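Side-chain contacts in SusD homolog (Bacteroides thetaiotaomicron VPI-5482, PDB 3IV0), which probably binds glycans at the outer membrane as a SusD-family lipoprotein, although its actual ligand is not established: residues S134-F137 with I138-F142; L322-D325 with E326-S330; G427-Y430 with Y431-R435. All coordinates share one frame; numbering follows the deposited sequence.

Contact 1 of 3, residues S134-F137 with I138-F142; sequences SYFF and IVRAF
Arg140 reaches back along its own helix and lies across two phenylalanine rings of the preceding turn, so that a buried cation is met by aromatic faces as well as by polar partners. Its CG sits over one face of the Phe136 ring, 4.0 Å from the ring centroid, a CH-pi contact that continues as CD passes 3.5 Å from Phe136 CZ. Phe136 can offer that face because its ring swings out with CG opposite the backbone N (chi1 178°). A bend at chi3 of Arg140 (-58°) then brings the guanidinium round to Phe137, where NH2 stands above the ring toward its rim. CZ of Arg140 lies 4.5 Å from the Phe137 centroid, close to the ring normal, in a cation-pi arrangement; the guanidinium and ring planes are inclined by 36°. Of its polar hydrogens, that on NE goes to water 1, which lies in the guanidinium plane, accepts from Arg140 NE at 2.9 Å and donates to Phe137 O at 2.8 Å. That carbonyl also receives Ala141 N, at 3.2 Å, so it serves two donors. Other i to i+4 bonds are straighter, as from Arg140 N to Phe136 O. Ser134 OG is satisfied by Met130 O and Tyr135 OH by Tyr148 O, while Tyr135 CD1 merely brushes Ile138 CD1. All this belongs to helix 117-142, which is flanked by helix 93-108 beside Tyr135 and Ile138, helix 162-167 beside Phe136 and Val139, and helix 43-50 beside Phe137 and Ala141.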
# COMPACT_ATOMS: atom_id res chain seq x y z
N SER A 134 -9.73 -2.33 -3.91
CA SER A 134 -10.54 -1.65 -2.89
C SER A 134 -10.95 -2.63 -1.81
O SER A 134 -10.83 -2.31 -0.62
CB SER A 134 -11.77 -1.00 -3.53
OG SER A 134 -11.38 0.02 -4.45
N TYR A 135 -11.47 -3.81 -2.20
CA TYR A 135 -11.82 -4.82 -1.21
C TYR A 135 -10.60 -5.20 -0.38
O TYR A 135 -10.68 -5.34 0.85
CB TYR A 135 -12.42 -6.09 -1.85
CG TYR A 135 -13.93 -5.97 -2.02
CD1 TYR A 135 -14.74 -5.81 -0.93
CD2 TYR A 135 -14.51 -6.04 -3.26
CE1 TYR A 135 -16.11 -5.70 -1.06
CE2 TYR A 135 -15.89 -5.93 -3.40
CZ TYR A 135 -16.66 -5.73 -2.30
OH TYR A 135 -18.06 -5.61 -2.40
N PHE A 136 -9.45 -5.40 -1.02
CA PHE A 136 -8.23 -5.72 -0.28
C PHE A 136 -7.89 -4.64 0.71
O PHE A 136 -7.59 -4.96 1.87
CB PHE A 136 -7.08 -5.96 -1.22
CG PHE A 136 -5.77 -6.26 -0.53
CD1 PHE A 136 -5.64 -7.37 0.28
CD2 PHE A 136 -4.67 -5.46 -0.74
CE1 PHE A 136 -4.42 -7.68 0.88
CE2 PHE A 136 -3.44 -5.76 -0.11
CZ PHE A 136 -3.34 -6.88 0.69
N PHE A 137 -7.94 -3.39 0.31
CA PHE A 137 -7.60 -2.31 1.22
C PHE A 137 -8.54 -2.25 2.41
O PHE A 137 -8.11 -1.97 3.56
CB PHE A 137 -7.60 -0.96 0.48
CG PHE A 137 -6.24 -0.57 -0.06
CD1 PHE A 137 -5.46 -1.45 -0.76
CD2 PHE A 137 -5.75 0.70 0.16
CE1 PHE A 137 -4.21 -1.07 -1.21
CE2 PHE A 137 -4.50 1.09 -0.28
CZ PHE A 137 -3.74 0.18 -0.99
N ILE A 138 -9.83 -2.48 2.21
CA ILE A 138 -10.74 -2.42 3.34
C ILE A 138 -10.68 -3.67 4.22
O ILE A 138 -10.91 -3.59 5.43
CB ILE A 138 -12.19 -2.05 2.96
CG1 ILE A 138 -12.85 -3.01 1.98
CG2 ILE A 138 -12.22 -0.61 2.45
CD1 ILE A 138 -14.37 -2.75 1.76
N VAL A 139 -10.36 -4.82 3.66
CA VAL A 139 -10.12 -6.00 4.50
C VAL A 139 -8.92 -5.74 5.39
O VAL A 139 -8.93 -6.04 6.62
CB VAL A 139 -9.90 -7.26 3.66
CG1 VAL A 139 -9.29 -8.38 4.53
CG2 VAL A 139 -11.25 -7.72 3.06
N ARG A 140 -7.83 -5.23 4.84
CA ARG A 140 -6.65 -4.98 5.65
C ARG A 140 -6.94 -4.02 6.78
O ARG A 140 -6.32 -4.12 7.87
CB ARG A 140 -5.49 -4.40 4.84
CG ARG A 140 -4.86 -5.28 3.80
CD ARG A 140 -3.53 -4.71 3.38
NE ARG A 140 -3.65 -3.36 2.86
CZ ARG A 140 -2.63 -2.69 2.32
NH1 ARG A 140 -1.46 -3.28 2.09
NH2 ARG A 140 -2.79 -1.44 1.94
N ALA A 141 -7.80 -3.03 6.56
CA ALA A 141 -8.11 -2.06 7.59
C ALA A 141 -9.17 -2.52 8.56
O ALA A 141 -9.07 -2.25 9.77
CB ALA A 141 -8.55 -0.70 6.95
N PHE A 142 -10.18 -3.22 8.08
CA PHE A 142 -11.38 -3.45 8.87
C PHE A 142 -11.66 -4.90 9.20
O PHE A 142 -12.54 -5.17 10.05
CB PHE A 142 -12.61 -2.82 8.20
CG PHE A 142 -12.55 -1.32 8.07
CD1 PHE A 142 -12.75 -0.50 9.18
CD2 PHE A 142 -12.30 -0.72 6.84
CE1 PHE A 142 -12.67 0.86 9.05
CE2 PHE A 142 -12.21 0.65 6.74
CZ PHE A 142 -12.42 1.43 7.84
O HOH W 1 -5.45 -1.14 3.45

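Contact 2 of 3, residues L322-D325 with E326-S330; sequences LWFD and EKIYS
Ile328 lays its CD1 methyl over one face of the Phe324 ring, 4.0 Å from the centroid and displaced toward the CG side of the rim, where CG itself is 3.7 Å away. The two side chains cross at a slant, and CG1 of Ile328 follows the methyl across the same part of the ring. An extended isoleucine makes this reach possible: CG1 stands opposite the backbone N (chi1 -178°), and chi2 carries CD1 straight on toward the aromatic face. Phe324 also meets the ring of Phe311, and both Phe324 and Ile328 rest on Leu307 of helix 304-310, which places the pair on the buried side of the chain as it leaves helix 318-323. Between them the backbone reverses in a type I beta turn from Asp325 to Ile328, closed by Ile328 N to Asp325 O at 3.1 Å. Asp325 braces the same turn with its side chain, an Asx turn in which OD1 accepts from Lys327 N at 2.9 Å. The amide comes from well above the carboxylate plane, and the bond is bent, with an N-H...O angle of 136°. Asp325 reaches that amide because chi1 (74°) folds CG back between its own N and carbonyl carbon. Its other oxygen, OD2, accepts from Glu340 N and touches Lys327 CE at 3.3 Å. Lys327 NZ stays 4.2 Å from Asp325 OD2, so any attraction between the two charges is probably modest. A second type I turn, Lys327 to Ser330, follows directly and is closed by Ser330 N to Lys327 O.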
# COMPACT_ATOMS: atom_id res chain seq x y z
N LEU A 322 21.22 8.32 1.31
CA LEU A 322 20.36 8.93 0.30
C LEU A 322 18.95 9.18 0.77
O LEU A 322 18.27 10.03 0.21
CB LEU A 322 20.33 8.08 -0.97
CG LEU A 322 21.63 8.01 -1.74
CD1 LEU A 322 21.62 6.92 -2.78
CD2 LEU A 322 21.94 9.36 -2.44
N TRP A 323 18.50 8.43 1.76
CA TRP A 323 17.11 8.53 2.19
C TRP A 323 16.94 9.24 3.50
O TRP A 323 15.83 9.64 3.84
CB TRP A 323 16.46 7.16 2.25
CG TRP A 323 16.27 6.51 0.93
CD1 TRP A 323 16.51 7.04 -0.28
CD2 TRP A 323 15.69 5.22 0.71
NE1 TRP A 323 16.17 6.14 -1.27
CE2 TRP A 323 15.67 5.01 -0.68
CE3 TRP A 323 15.23 4.21 1.54
CZ2 TRP A 323 15.16 3.85 -1.24
CZ3 TRP A 323 14.71 3.06 0.98
CH2 TRP A 323 14.71 2.88 -0.39
N PHE A 324 18.03 9.43 4.25
CA PHE A 324 17.97 10.04 5.56
C PHE A 324 18.98 11.17 5.63
O PHE A 324 19.96 11.20 4.88
CB PHE A 324 18.24 9.04 6.69
CG PHE A 324 17.28 7.90 6.71
CD1 PHE A 324 17.50 6.78 5.93
CD2 PHE A 324 16.16 7.93 7.53
CE1 PHE A 324 16.61 5.74 5.92
CE2 PHE A 324 15.25 6.86 7.53
CZ PHE A 324 15.49 5.78 6.73
N ASP A 325 18.74 12.11 6.54
CA ASP A 325 19.76 13.12 6.86
C ASP A 325 20.79 12.56 7.86
O ASP A 325 20.75 11.41 8.30
CB ASP A 325 19.10 14.42 7.30
CG ASP A 325 18.51 14.35 8.71
OD1 ASP A 325 18.79 13.44 9.49
OD2 ASP A 325 17.71 15.27 9.06
N GLU A 326 21.77 13.40 8.19
CA GLU A 326 22.89 12.93 9.00
C GLU A 326 22.50 12.64 10.46
O GLU A 326 23.23 11.98 11.18
CB GLU A 326 24.04 13.94 8.91
CG GLU A 326 25.37 13.40 9.35
CD GLU A 326 26.53 14.30 8.93
OE1 GLU A 326 27.02 14.14 7.79
OE2 GLU A 326 26.92 15.17 9.73
N LYS A 327 21.29 13.07 10.87
CA LYS A 327 20.79 12.82 12.20
C LYS A 327 19.93 11.56 12.29
O LYS A 327 19.21 11.35 13.24
CB LYS A 327 19.99 14.02 12.68
CG LYS A 327 20.81 15.30 12.71
CD LYS A 327 19.93 16.55 12.71
CE LYS A 327 19.51 16.99 11.30
NZ LYS A 327 20.44 18.01 10.71
N ILE A 328 20.08 10.69 11.29
CA ILE A 328 19.33 9.42 11.25
C ILE A 328 19.22 8.69 12.59
O ILE A 328 18.15 8.21 12.97
CB ILE A 328 19.93 8.49 10.19
CG1 ILE A 328 19.13 7.18 10.09
CG2 ILE A 328 21.44 8.24 10.44
CD1 ILE A 328 19.67 6.27 9.00
N TYR A 329 20.32 8.59 13.35
CA TYR A 329 20.31 7.82 14.58
C TYR A 329 20.00 8.63 15.85
O TYR A 329 19.98 8.05 16.93
CB TYR A 329 21.65 7.08 14.78
CG TYR A 329 22.08 6.19 13.61
CD1 TYR A 329 21.22 5.22 13.08
CD2 TYR A 329 23.33 6.31 13.06
CE1 TYR A 329 21.63 4.40 12.05
CE2 TYR A 329 23.74 5.50 12.03
CZ TYR A 329 22.88 4.52 11.53
OH TYR A 329 23.34 3.74 10.50
N SER A 330 19.74 9.92 15.70
CA SER A 330 19.51 10.78 16.85
C SER A 330 18.38 10.25 17.71
O SER A 330 17.35 9.77 17.20
CB SER A 330 19.19 12.21 16.43
OG SER A 330 18.89 12.99 17.58

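Contact 3 of 3, residues G427-Y430 with Y431-R435; sequences GHYY and YDLVR
Leu433 and Val434 each set a methyl group on a tyrosine ring, Tyr429 and Tyr430, four residues earlier in helix 429-436. Each methyl is a bump seated off-centre on a flat ring face. Leu433 CD1 lies over one face of Tyr429, nearer the hydroxyl end than the middle, with CZ at 3.5 Å. Val434 CG2 repeats the fit one residue later: it presses against the Tyr430 face from 3.3 Å above the plane, and CZ is again the nearest ring atom. Both tyrosines carry CG opposite the backbone N (chi1 168° for Tyr429, 175° for Tyr430), which turns their broad faces toward the methyls of the next turn. Their hydroxyls bond to Cys52 O and Trp459 O, respectively.

Tyr431 leaves the helix in another direction. The edge of Tyr430 is turned toward its face in an offset edge-to-face pair, centroids 5.9 Å apart and planes at 66°. The rim of Tyr431 is fitted in turn by a backbone carbonyl: Gly427 O abuts its edge in the ring plane, 3.3 Å from CD2. Around the helix from these rings, Arg435 grips Asp432 OD1 side-on, with NE at 3.0 Å and NH2 longer, while OD2 pairs with Arg419. Water 2 donates to Asp432 OD1 and also hydrogen-bonds to His428 ND1 at 2.9 Å; the imidazole's NE2 is hydrogen-bonded to Val364 O. Asp432 N bonds nearly straight to His428 O, opening the i to i+4 ladder. The whole is a helix N-terminus packed in the protein interior, with i to i+4 aromatic-aliphatic pairs on two adjacent flanks and an i to i+3 Asp-Arg salt bridge on another.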
# COMPACT_ATOMS: atom_id res chain seq x y z
N GLY A 427 3.75 2.68 3.04
CA GLY A 427 2.47 2.17 3.51
C GLY A 427 2.39 0.68 3.70
O GLY A 427 1.27 0.15 3.76
N HIS A 428 3.52 0.01 3.83
CA HIS A 428 3.59 -1.42 4.02
C HIS A 428 3.90 -1.87 5.44
O HIS A 428 3.59 -2.99 5.77
CB HIS A 428 4.60 -2.04 3.06
CG HIS A 428 4.19 -1.97 1.64
ND1 HIS A 428 3.24 -2.82 1.12
CD2 HIS A 428 4.54 -1.11 0.65
CE1 HIS A 428 3.05 -2.50 -0.16
NE2 HIS A 428 3.83 -1.48 -0.46
N TYR A 429 4.57 -1.06 6.23
CA TYR A 429 5.08 -1.46 7.52
C TYR A 429 4.07 -2.17 8.38
O TYR A 429 4.27 -3.33 8.80
CB TYR A 429 5.63 -0.23 8.23
CG TYR A 429 5.92 -0.45 9.70
CD1 TYR A 429 7.04 -1.17 10.11
CD2 TYR A 429 5.09 0.10 10.66
CE1 TYR A 429 7.29 -1.36 11.50
CE2 TYR A 429 5.31 -0.10 12.03
CZ TYR A 429 6.42 -0.78 12.43
OH TYR A 429 6.58 -0.93 13.81
N TYR A 430 2.96 -1.49 8.68
CA TYR A 430 2.02 -2.05 9.62
C TYR A 430 1.38 -3.31 9.06
O TYR A 430 1.17 -4.29 9.76
CB TYR A 430 0.96 -1.03 10.02
CG TYR A 430 -0.09 -1.62 10.89
CD1 TYR A 430 0.13 -1.87 12.23
CD2 TYR A 430 -1.30 -1.99 10.37
CE1 TYR A 430 -0.85 -2.43 13.02
CE2 TYR A 430 -2.28 -2.54 11.13
CZ TYR A 430 -2.06 -2.78 12.47
OH TYR A 430 -3.02 -3.33 13.28
N TYR A 431 1.04 -3.24 7.78
CA TYR A 431 0.34 -4.33 7.14
C TYR A 431 1.24 -5.57 7.03
O TYR A 431 0.76 -6.70 7.24
CB TYR A 431 -0.15 -3.84 5.79
CG TYR A 431 -1.25 -2.81 5.89
CD1 TYR A 431 -2.43 -3.09 6.58
CD2 TYR A 431 -1.17 -1.61 5.23
CE1 TYR A 431 -3.46 -2.15 6.66
CE2 TYR A 431 -2.21 -0.67 5.28
CZ TYR A 431 -3.35 -0.98 5.95
OH TYR A 431 -4.44 -0.10 5.97
N ASP A 432 2.53 -5.37 6.79
CA ASP A 432 3.49 -6.49 6.81
C ASP A 432 3.54 -7.11 8.20
O ASP A 432 3.61 -8.33 8.35
CB ASP A 432 4.87 -6.01 6.40
CG ASP A 432 5.03 -5.84 4.91
OD1 ASP A 432 4.16 -6.27 4.12
OD2 ASP A 432 6.14 -5.40 4.52
N LEU A 433 3.54 -6.27 9.23
CA LEU A 433 3.53 -6.81 10.57
C LEU A 433 2.31 -7.64 10.84
O LEU A 433 2.38 -8.68 11.53
CB LEU A 433 3.64 -5.69 11.60
CG LEU A 433 4.97 -4.96 11.71
CD1 LEU A 433 4.79 -3.82 12.71
CD2 LEU A 433 6.07 -5.88 12.19
N VAL A 434 1.14 -7.19 10.38
CA VAL A 434 -0.07 -7.96 10.64
C VAL A 434 -0.07 -9.31 9.91
O VAL A 434 -0.34 -10.34 10.52
CB VAL A 434 -1.34 -7.14 10.28
CG1 VAL A 434 -2.61 -8.00 10.30
CG2 VAL A 434 -1.48 -5.92 11.22
N ARG A 435 0.24 -9.30 8.61
CA ARG A 435 0.10 -10.52 7.83
C ARG A 435 1.18 -11.54 8.18
O ARG A 435 1.03 -12.69 7.84
CB ARG A 435 0.13 -10.22 6.31
CG ARG A 435 1.48 -9.69 5.85
CD ARG A 435 1.52 -9.40 4.36
NE ARG A 435 2.86 -9.00 3.95
CZ ARG A 435 3.89 -9.83 3.81
NH1 ARG A 435 3.75 -11.11 4.04
NH2 ARG A 435 5.05 -9.36 3.42
O HOH W 2 2.03 -4.53 3.10

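Contacts 1 and 3 are neighbours although nearly three hundred residues separate them in sequence. Their centres lie 13 Å apart, and they touch where Arg140 CZ comes 3.4 Å from Tyr431 CD2, a cation-pi approach that gives the guanidinium of contact 1 an aromatic partner from contact 3. Trp215 of helix 202-219 packs against both, meeting Phe136 of contact 1 and Tyr431 and Val434 of contact 3, and helix 43-50 likewise touches each. Contact 2 stands apart toward the periphery: its nearest atoms are about 11 Å from contact 3 and about 17 Å from contact 1. No glycan site is identified near any of the three.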